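Long-range contacts in GCN5-related N-acetyltransferase (Ralstonia eutropha JMP134, PDB 2Q0Y), which probably transfers an acyl group other than an aminoacyl group, as expected of a GCN5-related N-acetyltransferase, and binds zinc and magnesium ions: residues Ser52-Glu60 with Ile104-Glu115; Leu65-Trp75 with Asp85-Asp96. All coordinates share one frame; numbering follows the deposited sequence. Where two conformers were deposited one is given.

Contact 1: Ser52-Glu60 with Ile104-Glu115; sequences SYFGWVMEE and IGQALMNRAEAE. With ZN (zinc ion), chain B; EDO (1,2-ethanediol), chain F.
The indole of Trp-56 lies against Arg-111 where strand 54-60 meets helix 104-115. The aliphatic root of the arginine lies over the indole: Arg-111 CB sits 3.8 Å from the centroid of the Trp-56 five-membered ring, 15° off its normal, a CH-pi contact. The guanidinium stands nearly upright to the ring, its CZ 6.0 Å from the centroid of the six-membered ring of Trp-56, so any cation-pi attraction is weak. The opposite face of the indole meets Phe-54 CE2, which leaves the tryptophan between a ring of its own strand and the helix. A carboxylate oxygen comes in at the edge: Glu-115 OE1 lies near the indole plane, 3.4 Å from Trp-56 CZ2, while the other oxygen of this carboxylate forms a salt bridge with Arg-119.

In the GNAT fold, this helix follows the fourth strand of the sheet and packs across one of its faces; here it runs roughly antiparallel to strand 54-60, at 152°.

Purely apolar packing takes over toward the N-terminal end of the helix. Leu-108 CD2 reaches Trp-56 CB at 4.0 Å. Bends at chi2 and chi3 curl the selenomethionine Met-58 toward the helix, bringing its CE to 3.9 Å from Ala-107 CB, while Ile-104 CG2 lies 4.1 Å from Met-58 CB. Beyond Met-58, Glu-60 binds the zinc ion together with His-99.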
loop_
_atom_site.group_PDB
_atom_site.type_symbol
_atom_site.label_atom_id
_atom_site.label_comp_id
_atom_site.label_asym_id
_atom_site.label_seq_id
_atom_site.Cartn_x
_atom_site.Cartn_y
_atom_site.Cartn_z
ATOM N N SER A 52 -3.874 5.665 -15.826
ATOM C CA SER A 52 -3.269 5.145 -14.604
ATOM C C SER A 52 -4.327 4.587 -13.649
ATOM O O SER A 52 -4.004 3.796 -12.767
ATOM C CB SER A 52 -2.361 6.177 -13.927
ATOM O OG SER A 52 -3.028 7.363 -13.623
ATOM N N TYR A 53 -5.585 5.023 -13.798
ATOM C CA TYR A 53 -6.725 4.342 -13.200
ATOM C C TYR A 53 -7.521 3.700 -14.307
ATOM O O TYR A 53 -8.056 4.389 -15.185
ATOM C CB TYR A 53 -7.617 5.317 -12.418
ATOM C CG TYR A 53 -8.731 4.656 -11.633
ATOM C CD1 TYR A 53 -9.900 4.227 -12.248
ATOM C CD2 TYR A 53 -8.618 4.447 -10.265
ATOM C CE1 TYR A 53 -10.902 3.610 -11.514
ATOM C CE2 TYR A 53 -9.606 3.828 -9.537
ATOM C CZ TYR A 53 -10.764 3.426 -10.161
ATOM O OH TYR A 53 -11.778 2.817 -9.459
ATOM N N PHE A 54 -7.587 2.375 -14.266
ATOM C CA PHE A 54 -8.239 1.608 -15.303
ATOM C C PHE A 54 -9.253 0.694 -14.599
ATOM O O PHE A 54 -9.354 0.677 -13.381
ATOM C CB PHE A 54 -7.206 0.830 -16.133
ATOM C CG PHE A 54 -7.820 -0.032 -17.222
ATOM C CD1 PHE A 54 -8.425 0.544 -18.339
ATOM C CD2 PHE A 54 -7.812 -1.430 -17.117
ATOM C CE1 PHE A 54 -9.009 -0.258 -19.347
ATOM C CE2 PHE A 54 -8.401 -2.231 -18.114
ATOM C CZ PHE A 54 -9.002 -1.632 -19.227
ATOM N N GLY A 55 -10.045 -0.029 -15.363
ATOM C CA GLY A 55 -10.945 -0.990 -14.770
ATOM C C GLY A 55 -12.008 -1.425 -15.732
ATOM O O GLY A 55 -11.893 -1.219 -16.957
ATOM N N TRP A 56 -13.073 -1.988 -15.168
ATOM C CA TRP A 56 -14.092 -2.632 -15.964
ATOM C C TRP A 56 -15.450 -2.320 -15.372
ATOM O O TRP A 56 -15.579 -2.146 -14.148
ATOM C CB TRP A 56 -13.867 -4.147 -15.969
ATOM C CG TRP A 56 -12.485 -4.586 -16.374
ATOM C CD1 TRP A 56 -11.435 -4.892 -15.545
ATOM C CD2 TRP A 56 -12.011 -4.777 -17.707
ATOM N NE1 TRP A 56 -10.329 -5.259 -16.292
ATOM C CE2 TRP A 56 -10.660 -5.187 -17.621
ATOM C CE3 TRP A 56 -12.592 -4.622 -18.965
ATOM C CZ2 TRP A 56 -9.890 -5.463 -18.756
ATOM C CZ3 TRP A 56 -11.832 -4.911 -20.095
ATOM C CH2 TRP A 56 -10.498 -5.314 -19.983
ATOM N N VAL A 57 -16.458 -2.269 -16.231
ATOM C CA VAL A 57 -17.841 -2.017 -15.833
ATOM C C VAL A 57 -18.720 -3.189 -16.302
ATOM O O VAL A 57 -18.606 -3.630 -17.441
ATOM C CB VAL A 57 -18.338 -0.690 -16.447
ATOM C CG1 VAL A 57 -19.780 -0.424 -16.107
ATOM C CG2 VAL A 57 -17.440 0.482 -15.979
HETATM N N MSE A 58 -19.576 -3.715 -15.423
HETATM C CA MSE A 58 -20.580 -4.707 -15.819
HETATM C C MSE A 58 -21.917 -4.013 -16.065
HETATM O O MSE A 58 -22.409 -3.257 -15.217
HETATM C CB MSE A 58 -20.764 -5.780 -14.745
HETATM C CG MSE A 58 -21.579 -6.973 -15.185
HETATM SE SE MSE A 58 -20.524 -8.102 -16.395
HETATM C CE MSE A 58 -19.282 -8.811 -15.132
ATOM N N GLU A 59 -22.503 -4.283 -17.223
ATOM C CA GLU A 59 -23.747 -3.656 -17.642
ATOM C C GLU A 59 -24.822 -4.678 -17.986
ATOM O O GLU A 59 -24.522 -5.752 -18.489
ATOM C CB GLU A 59 -23.529 -2.797 -18.887
ATOM C CG GLU A 59 -22.468 -1.767 -18.749
ATOM C CD GLU A 59 -22.445 -0.843 -19.928
ATOM O OE1 GLU A 59 -22.588 -1.329 -21.068
ATOM O OE2 GLU A 59 -22.294 0.367 -19.702
ATOM N N GLU A 60 -26.059 -4.317 -17.663
ATOM C CA GLU A 60 -27.239 -5.085 -18.025
ATOM C C GLU A 60 -27.966 -4.273 -19.081
ATOM O O GLU A 60 -28.444 -3.178 -18.808
ATOM C CB GLU A 60 -28.159 -5.314 -16.810
ATOM C CG GLU A 60 -29.529 -5.887 -17.165
ATOM C CD GLU A 60 -30.387 -6.222 -15.957
ATOM O OE1 GLU A 60 -29.958 -5.934 -14.829
ATOM O OE2 GLU A 60 -31.499 -6.781 -16.146
ATOM N N ILE A 104 -21.082 -11.615 -10.248
ATOM C CA ILE A 104 -20.511 -10.387 -10.829
ATOM C C ILE A 104 -19.205 -9.962 -10.189
ATOM O O ILE A 104 -18.251 -9.607 -10.900
ATOM C CB ILE A 104 -21.537 -9.228 -10.819
ATOM C CG1 ILE A 104 -22.690 -9.598 -11.745
ATOM C CG2 ILE A 104 -20.891 -7.899 -11.256
ATOM C CD1 ILE A 104 -23.858 -8.658 -11.650
ATOM N N GLY A 105 -19.150 -9.947 -8.861
ATOM C CA GLY A 105 -17.943 -9.552 -8.165
ATOM C C GLY A 105 -16.765 -10.452 -8.522
ATOM O O GLY A 105 -15.665 -9.982 -8.791
ATOM N N GLN A 106 -16.998 -11.749 -8.534
ATOM C CA GLN A 106 -15.945 -12.693 -8.922
ATOM C C GLN A 106 -15.524 -12.505 -10.380
ATOM O O GLN A 106 -14.334 -12.548 -10.704
ATOM C CB GLN A 106 -16.397 -14.118 -8.654
ATOM C CG GLN A 106 -15.358 -15.151 -9.058
ATOM C CD GLN A 106 -15.634 -16.531 -8.509
ATOM O OE1 GLN A 106 -16.711 -16.801 -7.983
ATOM N NE2 GLN A 106 -14.649 -17.417 -8.630
ATOM N N ALA A 107 -16.492 -12.240 -11.257
ATOM C CA ALA A 107 -16.207 -11.979 -12.673
ATOM C C ALA A 107 -15.332 -10.738 -12.869
ATOM O O ALA A 107 -14.361 -10.765 -13.630
ATOM C CB ALA A 107 -17.481 -11.845 -13.443
ATOM N N LEU A 108 -15.660 -9.656 -12.173
ATOM C CA LEU A 108 -14.847 -8.443 -12.222
ATOM C C LEU A 108 -13.464 -8.664 -11.619
ATOM O O LEU A 108 -12.467 -8.189 -12.162
ATOM C CB LEU A 108 -15.553 -7.280 -11.522
ATOM C CG LEU A 108 -16.765 -6.714 -12.272
ATOM C CD1 LEU A 108 -17.502 -5.679 -11.444
ATOM C CD2 LEU A 108 -16.349 -6.115 -13.595
HETATM N N MSE A 109 -13.390 -9.394 -10.509
HETATM C CA MSE A 109 -12.081 -9.731 -9.961
HETATM C C MSE A 109 -11.256 -10.538 -10.959
HETATM O O MSE A 109 -10.058 -10.307 -11.107
HETATM C CB MSE A 109 -12.213 -10.496 -8.657
HETATM C CG MSE A 109 -12.643 -9.656 -7.466
HETATM SE SE MSE A 109 -11.269 -8.461 -6.839
HETATM C CE MSE A 109 -9.936 -9.765 -6.237
ATOM N N ASN A 110 -11.887 -11.484 -11.638
ATOM C CA ASN A 110 -11.187 -12.278 -12.643
ATOM C C ASN A 110 -10.649 -11.406 -13.759
ATOM O O ASN A 110 -9.508 -11.609 -14.212
ATOM C CB ASN A 110 -12.109 -13.351 -13.240
ATOM C CG ASN A 110 -12.295 -14.546 -12.332
ATOM O OD1 ASN A 110 -11.455 -14.852 -11.502
ATOM N ND2 ASN A 110 -13.399 -15.257 -12.526
ATOM N N ARG A 111 -11.456 -10.441 -14.206
ATOM C CA ARG A 111 -11.002 -9.507 -15.242
ATOM C C ARG A 111 -9.810 -8.671 -14.775
ATOM O O ARG A 111 -8.873 -8.438 -15.538
ATOM C CB ARG A 111 -12.100 -8.550 -15.696
ATOM C CG ARG A 111 -13.117 -9.136 -16.649
ATOM C CD ARG A 111 -12.736 -8.975 -18.157
ATOM N NE ARG A 111 -11.503 -9.673 -18.557
ATOM C CZ ARG A 111 -11.325 -11.005 -18.560
ATOM N NH1 ARG A 111 -12.296 -11.849 -18.191
ATOM N NH2 ARG A 111 -10.152 -11.509 -18.943
ATOM N N ALA A 112 -9.868 -8.191 -13.541
ATOM C CA ALA A 112 -8.779 -7.396 -12.985
ATOM C C ALA A 112 -7.505 -8.208 -12.869
ATOM O O ALA A 112 -6.428 -7.741 -13.267
ATOM C CB ALA A 112 -9.173 -6.825 -11.618
ATOM N N GLU A 113 -7.603 -9.404 -12.303
ATOM C CA GLU A 113 -6.426 -10.266 -12.172
ATOM C C GLU A 113 -5.830 -10.631 -13.548
ATOM O O GLU A 113 -4.613 -10.647 -13.710
ATOM C CB GLU A 113 -6.745 -11.524 -11.391
ATOM C CG GLU A 113 -7.106 -11.235 -9.931
ATOM C CD GLU A 113 -7.485 -12.476 -9.141
ATOM O OE1 GLU A 113 -7.264 -13.618 -9.607
ATOM O OE2 GLU A 113 -8.057 -12.285 -8.055
ATOM N N ALA A 114 -6.688 -10.903 -14.527
ATOM C CA ALA A 114 -6.235 -11.235 -15.884
ATOM C C ALA A 114 -5.521 -10.058 -16.544
ATOM O O ALA A 114 -4.558 -10.251 -17.285
ATOM C CB ALA A 114 -7.398 -11.669 -16.737
ATOM N N GLU A 115 -6.008 -8.846 -16.280
ATOM C CA GLU A 115 -5.372 -7.639 -16.781
ATOM C C GLU A 115 -3.966 -7.501 -16.196
ATOM O O GLU A 115 -3.023 -7.225 -16.921
ATOM C CB GLU A 115 -6.232 -6.415 -16.475
ATOM C CG GLU A 115 -5.669 -5.131 -16.995
ATOM C CD GLU A 115 -5.680 -5.046 -18.516
ATOM O OE1 GLU A 115 -6.495 -5.738 -19.144
ATOM O OE2 GLU A 115 -4.855 -4.275 -19.074
HETATM ZN ZN ZN B . -31.083 -7.139 -13.472
HETATM C C1 EDO F . -21.430 -10.288 -6.723
HETATM O O1 EDO F . -20.873 -11.329 -7.497
HETATM C C2 EDO F . -20.605 -10.064 -5.482
HETATM O O2 EDO F . -21.177 -8.978 -4.754
#

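Contact 2: Leu65-Trp75 with Asp85-Asp96; sequences LAGIGLMVIEW and DKRGYILNLYVD. With FMT (formic acid), chain I; FMT (formic acid), chain G.
Asp-96 N donates to Leu-65 O at the open end of an antiparallel beta hairpin, whose strands 63-74 and 86-95 are neighbouring inner strands of the GNAT sheet. Backbone hydrogen bonds run in reciprocal pairs, Gly-67 with Tyr-94, Gly-69 with Leu-91, Met-71 with Tyr-89 and Ile-73 with Arg-87. Between the first two of these pairs the register slips by one residue in a beta bulge: Asn-92 and Leu-93 together face Ile-68, and Asn-92 has a positive phi (60°). A bulge at this place on the fourth strand is a hallmark of the family; in relatives it accompanies a splaying of this strand from the next (here 123-127), where acetyl-CoA enters, and the same is probable here.

The interior is packed closely around the bulge. Ile-68 CD1 rests 3.7 Å from Ile-90 CG2, and Leu-93 CD1 closes on Ile-68 CB at 4.1 Å, on the face of the sheet that helix 104-118 covers. On the other face Leu-91 turns back over the neighbouring strand: with chi1 at 70°, its CG lies between the backbone N and carbonyl carbon, and CD2 comes to 3.7 Å from Gly-69 O. Met-71 CG continues this layer against Leu-91 CD2.

Toward the turn the contact becomes more open. Lys-86 is extended beyond CG, its methylenes passing Val-72 CG1, and its NZ is hydrogen-bonded to a formic acid molecule, probably from the crystallisation liquor. Trp-75 and Arg-87 are the exception, held also by His-81, hydrogen-bonded to Arg-87 NE, and by Tyr-89 of the second subunit, whose ring meets Trp-75. The guanidinium stacks flat on the indole, planes 19° apart, a cation-pi contact with Arg-87 CZ 3.6 Å from the centroid of the Trp-75 five-membered ring.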
loop_
_atom_site.group_PDB
_atom_site.type_symbol
_atom_site.label_atom_id
_atom_site.label_comp_id
_atom_site.label_asym_id
_atom_site.label_seq_id
_atom_site.Cartn_x
_atom_site.Cartn_y
_atom_site.Cartn_z
ATOM N N LEU A 65 -24.170 -1.770 -13.661
ATOM C CA LEU A 65 -24.602 -2.388 -12.402
ATOM C C LEU A 65 -23.450 -2.587 -11.420
ATOM O O LEU A 65 -23.674 -2.834 -10.240
ATOM C CB LEU A 65 -25.164 -3.790 -12.683
ATOM C CG LEU A 65 -26.452 -4.011 -13.452
ATOM C CD1 LEU A 65 -26.773 -5.462 -13.345
ATOM C CD2 LEU A 65 -27.591 -3.172 -12.906
ATOM N N ALA A 66 -22.223 -2.548 -11.926
ATOM C CA ALA A 66 -21.051 -2.857 -11.111
ATOM C C ALA A 66 -19.801 -2.328 -11.775
ATOM O O ALA A 66 -19.761 -2.100 -12.981
ATOM C CB ALA A 66 -20.916 -4.349 -10.908
ATOM N N GLY A 67 -18.751 -2.176 -10.980
ATOM C CA GLY A 67 -17.482 -1.720 -11.496
ATOM C C GLY A 67 -16.342 -2.141 -10.607
ATOM O O GLY A 67 -16.547 -2.500 -9.445
ATOM N N ILE A 68 -15.141 -2.085 -11.164
ATOM C CA ILE A 68 -13.912 -2.351 -10.436
ATOM C C ILE A 68 -12.824 -1.425 -10.967
ATOM O O ILE A 68 -12.854 -1.004 -12.138
ATOM C CB ILE A 68 -13.514 -3.842 -10.528
ATOM C CG1 ILE A 68 -12.455 -4.213 -9.471
ATOM C CG2 ILE A 68 -13.062 -4.192 -11.959
ATOM C CD1 ILE A 68 -12.266 -5.732 -9.348
ATOM N N GLY A 69 -11.893 -1.076 -10.086
ATOM C CA GLY A 69 -10.765 -0.222 -10.447
ATOM C C GLY A 69 -9.455 -0.967 -10.279
ATOM O O GLY A 69 -9.334 -1.829 -9.399
ATOM N N LEU A 70 -8.462 -0.610 -11.089
ATOM C CA LEU A 70 -7.130 -1.181 -10.967
ATOM C C LEU A 70 -6.048 -0.167 -11.318
ATOM O O LEU A 70 -6.230 0.696 -12.167
ATOM C CB LEU A 70 -6.987 -2.457 -11.811
ATOM C CG LEU A 70 -7.009 -2.417 -13.328
ATOM C CD1 LEU A 70 -5.600 -2.233 -13.958
ATOM C CD2 LEU A 70 -7.649 -3.723 -13.865
HETATM N N MSE A 71 -4.936 -0.291 -10.612
HETATM C CA MSE A 71 -3.771 0.545 -10.795
HETATM C C MSE A 71 -2.547 -0.335 -10.704
HETATM O O MSE A 71 -2.600 -1.433 -10.161
HETATM C CB MSE A 71 -3.715 1.606 -9.702
HETATM C CG MSE A 71 -4.978 2.442 -9.583
HETATM SE SE MSE A 71 -4.851 3.612 -8.051
HETATM C CE MSE A 71 -3.780 4.728 -8.850
ATOM N N VAL A 72 -1.455 0.143 -11.278
ATOM C CA VAL A 72 -0.147 -0.472 -11.080
ATOM C C VAL A 72 0.651 0.616 -10.382
ATOM O O VAL A 72 0.935 1.662 -10.971
ATOM C CB VAL A 72 0.490 -0.899 -12.402
ATOM C CG1 VAL A 72 1.883 -1.481 -12.177
ATOM C CG2 VAL A 72 -0.396 -1.916 -13.099
ATOM N N ILE A 73 0.954 0.402 -9.109
ATOM C CA ILE A 73 1.600 1.425 -8.304
ATOM C C ILE A 73 3.088 1.181 -8.186
ATOM O O ILE A 73 3.545 0.033 -8.182
ATOM C CB ILE A 73 0.948 1.556 -6.932
ATOM C CG1 ILE A 73 1.103 0.289 -6.110
ATOM C CG2 ILE A 73 -0.553 1.860 -7.112
ATOM C CD1 ILE A 73 0.550 0.412 -4.691
ATOM N N GLU A 74 3.845 2.269 -8.091
ATOM C CA GLU A 74 5.276 2.174 -7.838
ATOM C C GLU A 74 5.508 1.576 -6.453
ATOM O O GLU A 74 4.812 1.914 -5.512
ATOM C CB GLU A 74 5.923 3.555 -7.932
ATOM C CG GLU A 74 5.961 4.099 -9.333
ATOM C CD GLU A 74 6.818 5.361 -9.448
ATOM O OE1 GLU A 74 7.197 5.935 -8.394
ATOM O OE2 GLU A 74 7.113 5.766 -10.601
ATOM N N TRP A 75 6.475 0.667 -6.347
ATOM C CA TRP A 75 6.787 0.001 -5.107
ATOM C C TRP A 75 8.237 -0.485 -5.128
ATOM O O TRP A 75 8.712 -0.917 -6.164
ATOM C CB TRP A 75 5.846 -1.183 -4.875
ATOM C CG TRP A 75 5.717 -1.498 -3.455
ATOM C CD1 TRP A 75 6.420 -2.416 -2.745
ATOM C CD2 TRP A 75 4.864 -0.833 -2.523
ATOM N NE1 TRP A 75 6.051 -2.374 -1.417
ATOM C CE2 TRP A 75 5.097 -1.408 -1.256
ATOM C CE3 TRP A 75 3.930 0.198 -2.637
ATOM C CZ2 TRP A 75 4.422 -0.993 -0.111
ATOM C CZ3 TRP A 75 3.269 0.624 -1.491
ATOM C CH2 TRP A 75 3.504 0.017 -0.258
ATOM N N ASP A 85 9.652 -3.253 -9.597
ATOM C CA ASP A 85 9.482 -2.068 -8.763
ATOM C C ASP A 85 8.036 -1.544 -8.858
ATOM O O ASP A 85 7.780 -0.332 -8.979
ATOM C CB ASP A 85 10.486 -0.978 -9.155
ATOM C CG ASP A 85 10.344 -0.528 -10.601
ATOM O OD1 ASP A 85 9.591 -1.158 -11.388
ATOM O OD2 ASP A 85 11.013 0.456 -10.953
ATOM N N LYS A 86 7.095 -2.475 -8.794
ATOM C CA LYS A 86 5.676 -2.162 -8.921
ATOM C C LYS A 86 4.850 -3.281 -8.291
ATOM O O LYS A 86 5.343 -4.407 -8.096
ATOM C CB LYS A 86 5.288 -1.968 -10.388
ATOM C CG LYS A 86 5.508 -3.187 -11.260
ATOM C CD LYS A 86 5.470 -2.850 -12.759
ATOM C CE LYS A 86 5.876 -4.056 -13.631
ATOM N NZ LYS A 86 5.777 -3.747 -15.106
ATOM N N ARG A 87 3.601 -2.959 -7.965
ATOM C CA ARG A 87 2.617 -3.974 -7.651
ATOM C C ARG A 87 1.234 -3.545 -8.153
ATOM O O ARG A 87 0.974 -2.356 -8.366
ATOM C CB ARG A 87 2.637 -4.352 -6.159
ATOM C CG ARG A 87 2.590 -3.244 -5.204
ATOM C CD ARG A 87 2.502 -3.759 -3.743
ATOM N NE ARG A 87 3.692 -4.464 -3.259
ATOM C CZ ARG A 87 3.860 -4.878 -2.001
ATOM N NH1 ARG A 87 2.936 -4.629 -1.080
ATOM N NH2 ARG A 87 4.953 -5.525 -1.637
ATOM N N GLY A 88 0.386 -4.529 -8.405
ATOM C CA GLY A 88 -0.991 -4.275 -8.789
ATOM C C GLY A 88 -1.800 -3.852 -7.582
ATOM O O GLY A 88 -1.520 -4.265 -6.449
ATOM N N TYR A 89 -2.801 -3.008 -7.818
ATOM C CA TYR A 89 -3.703 -2.560 -6.766
ATOM C C TYR A 89 -5.138 -2.576 -7.301
ATOM O O TYR A 89 -5.409 -2.030 -8.369
ATOM C CB TYR A 89 -3.319 -1.159 -6.242
ATOM C CG TYR A 89 -4.181 -0.757 -5.064
ATOM C CD1 TYR A 89 -4.200 -1.543 -3.911
ATOM C CD2 TYR A 89 -4.972 0.379 -5.089
ATOM C CE1 TYR A 89 -4.993 -1.229 -2.836
ATOM C CE2 TYR A 89 -5.781 0.705 -3.993
ATOM C CZ TYR A 89 -5.792 -0.111 -2.872
ATOM O OH TYR A 89 -6.582 0.171 -1.740
ATOM N N ILE A 90 -6.024 -3.232 -6.570
ATOM C CA ILE A 90 -7.438 -3.309 -6.910
ATOM C C ILE A 90 -8.211 -2.473 -5.903
ATOM O O ILE A 90 -7.956 -2.540 -4.702
ATOM C CB ILE A 90 -7.945 -4.781 -6.914
ATOM C CG1 ILE A 90 -7.188 -5.578 -7.978
ATOM C CG2 ILE A 90 -9.464 -4.845 -7.134
ATOM C CD1 ILE A 90 -7.521 -7.034 -8.026
ATOM N N LEU A 91 -9.151 -1.683 -6.404
ATOM C CA LEU A 91 -9.960 -0.820 -5.563
ATOM C C LEU A 91 -11.334 -0.552 -6.170
ATOM O O LEU A 91 -11.568 -0.788 -7.367
ATOM C CB LEU A 91 -9.246 0.514 -5.271
ATOM C CG LEU A 91 -9.072 1.526 -6.398
ATOM C CD1 LEU A 91 -8.680 2.894 -5.859
ATOM C CD2 LEU A 91 -8.083 1.063 -7.466
ATOM N N ASN A 92 -12.237 -0.059 -5.321
ATOM C CA ASN A 92 -13.567 0.378 -5.737
ATOM C C ASN A 92 -14.448 -0.682 -6.394
ATOM O O ASN A 92 -15.298 -0.354 -7.216
ATOM C CB ASN A 92 -13.481 1.599 -6.666
ATOM C CG ASN A 92 -12.910 2.813 -5.987
ATOM O OD1 ASN A 92 -13.054 2.984 -4.778
ATOM N ND2 ASN A 92 -12.251 3.669 -6.760
ATOM N N LEU A 93 -14.293 -1.945 -5.996
ATOM C CA LEU A 93 -15.240 -2.982 -6.417
ATOM C C LEU A 93 -16.583 -2.729 -5.750
ATOM O O LEU A 93 -16.692 -2.745 -4.511
ATOM C CB LEU A 93 -14.738 -4.382 -6.050
ATOM C CG LEU A 93 -15.731 -5.523 -6.373
ATOM C CD1 LEU A 93 -16.090 -5.565 -7.849
ATOM C CD2 LEU A 93 -15.193 -6.862 -5.943
ATOM N N TYR A 94 -17.598 -2.498 -6.576
ATOM C CA TYR A 94 -18.956 -2.282 -6.097
ATOM C C TYR A 94 -19.910 -3.017 -7.016
ATOM O O TYR A 94 -19.801 -2.913 -8.246
ATOM C CB TYR A 94 -19.336 -0.809 -6.041
ATOM C CG TYR A 94 -20.702 -0.609 -5.404
ATOM C CD1 TYR A 94 -20.875 -0.766 -4.020
ATOM C CD2 TYR A 94 -21.822 -0.320 -6.175
ATOM C CE1 TYR A 94 -22.119 -0.604 -3.435
ATOM C CE2 TYR A 94 -23.073 -0.171 -5.608
ATOM C CZ TYR A 94 -23.223 -0.315 -4.226
ATOM O OH TYR A 94 -24.467 -0.158 -3.671
ATOM N N VAL A 95 -20.848 -3.743 -6.413
ATOM C CA VAL A 95 -21.904 -4.416 -7.162
ATOM C C VAL A 95 -23.278 -3.961 -6.663
ATOM O O VAL A 95 -23.559 -3.989 -5.462
ATOM C CB VAL A 95 -21.790 -5.965 -7.055
ATOM C CG1 VAL A 95 -22.865 -6.640 -7.878
ATOM C CG2 VAL A 95 -20.427 -6.469 -7.492
ATOM N N ASP A 96 -24.151 -3.563 -7.587
ATOM C CA ASP A 96 -25.527 -3.176 -7.251
ATOM C C ASP A 96 -26.146 -4.198 -6.289
ATOM O O ASP A 96 -26.089 -5.385 -6.546
ATOM C CB ASP A 96 -26.395 -3.093 -8.507
ATOM C CG ASP A 96 -27.854 -2.829 -8.195
ATOM O OD1 ASP A 96 -28.170 -1.691 -7.821
ATOM O OD2 ASP A 96 -28.692 -3.750 -8.322
HETATM C C FMT I . 6.566 -7.022 -16.862
HETATM O O1 FMT I . 6.918 -8.110 -16.390
HETATM O O2 FMT I . 6.144 -6.106 -16.144
HETATM C C FMT G . 8.884 -2.507 1.830
HETATM O O1 FMT G . 8.389 -2.779 0.771
HETATM O O2 FMT G . 9.166 -3.383 2.608
#

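Overall arrangement
From the N terminus, the chain passes strand 2-6 and helices 12-25 and 30-50 before entering strand 54-60, where the long loop of contact 1 opens. Strand 63-74 follows directly and turns through residues 75-85 into strand 86-95; contact 2 closes this shorter hairpin, which lies wholly within the larger loop. The chain then passes His-99 and enters helix 104-118, whose packing on strand 54-60 completes contact 1. The two contacts nest without crossing and share a sheet: strand 54-60 borders strand 63-74, with probable backbone hydrogen bonds from Leu-70 N to Phe-54 O and from Leu-65 N to Met-58 O. Contact 2 thus joins strands within the sheet, and contact 1 fastens a helix upon it.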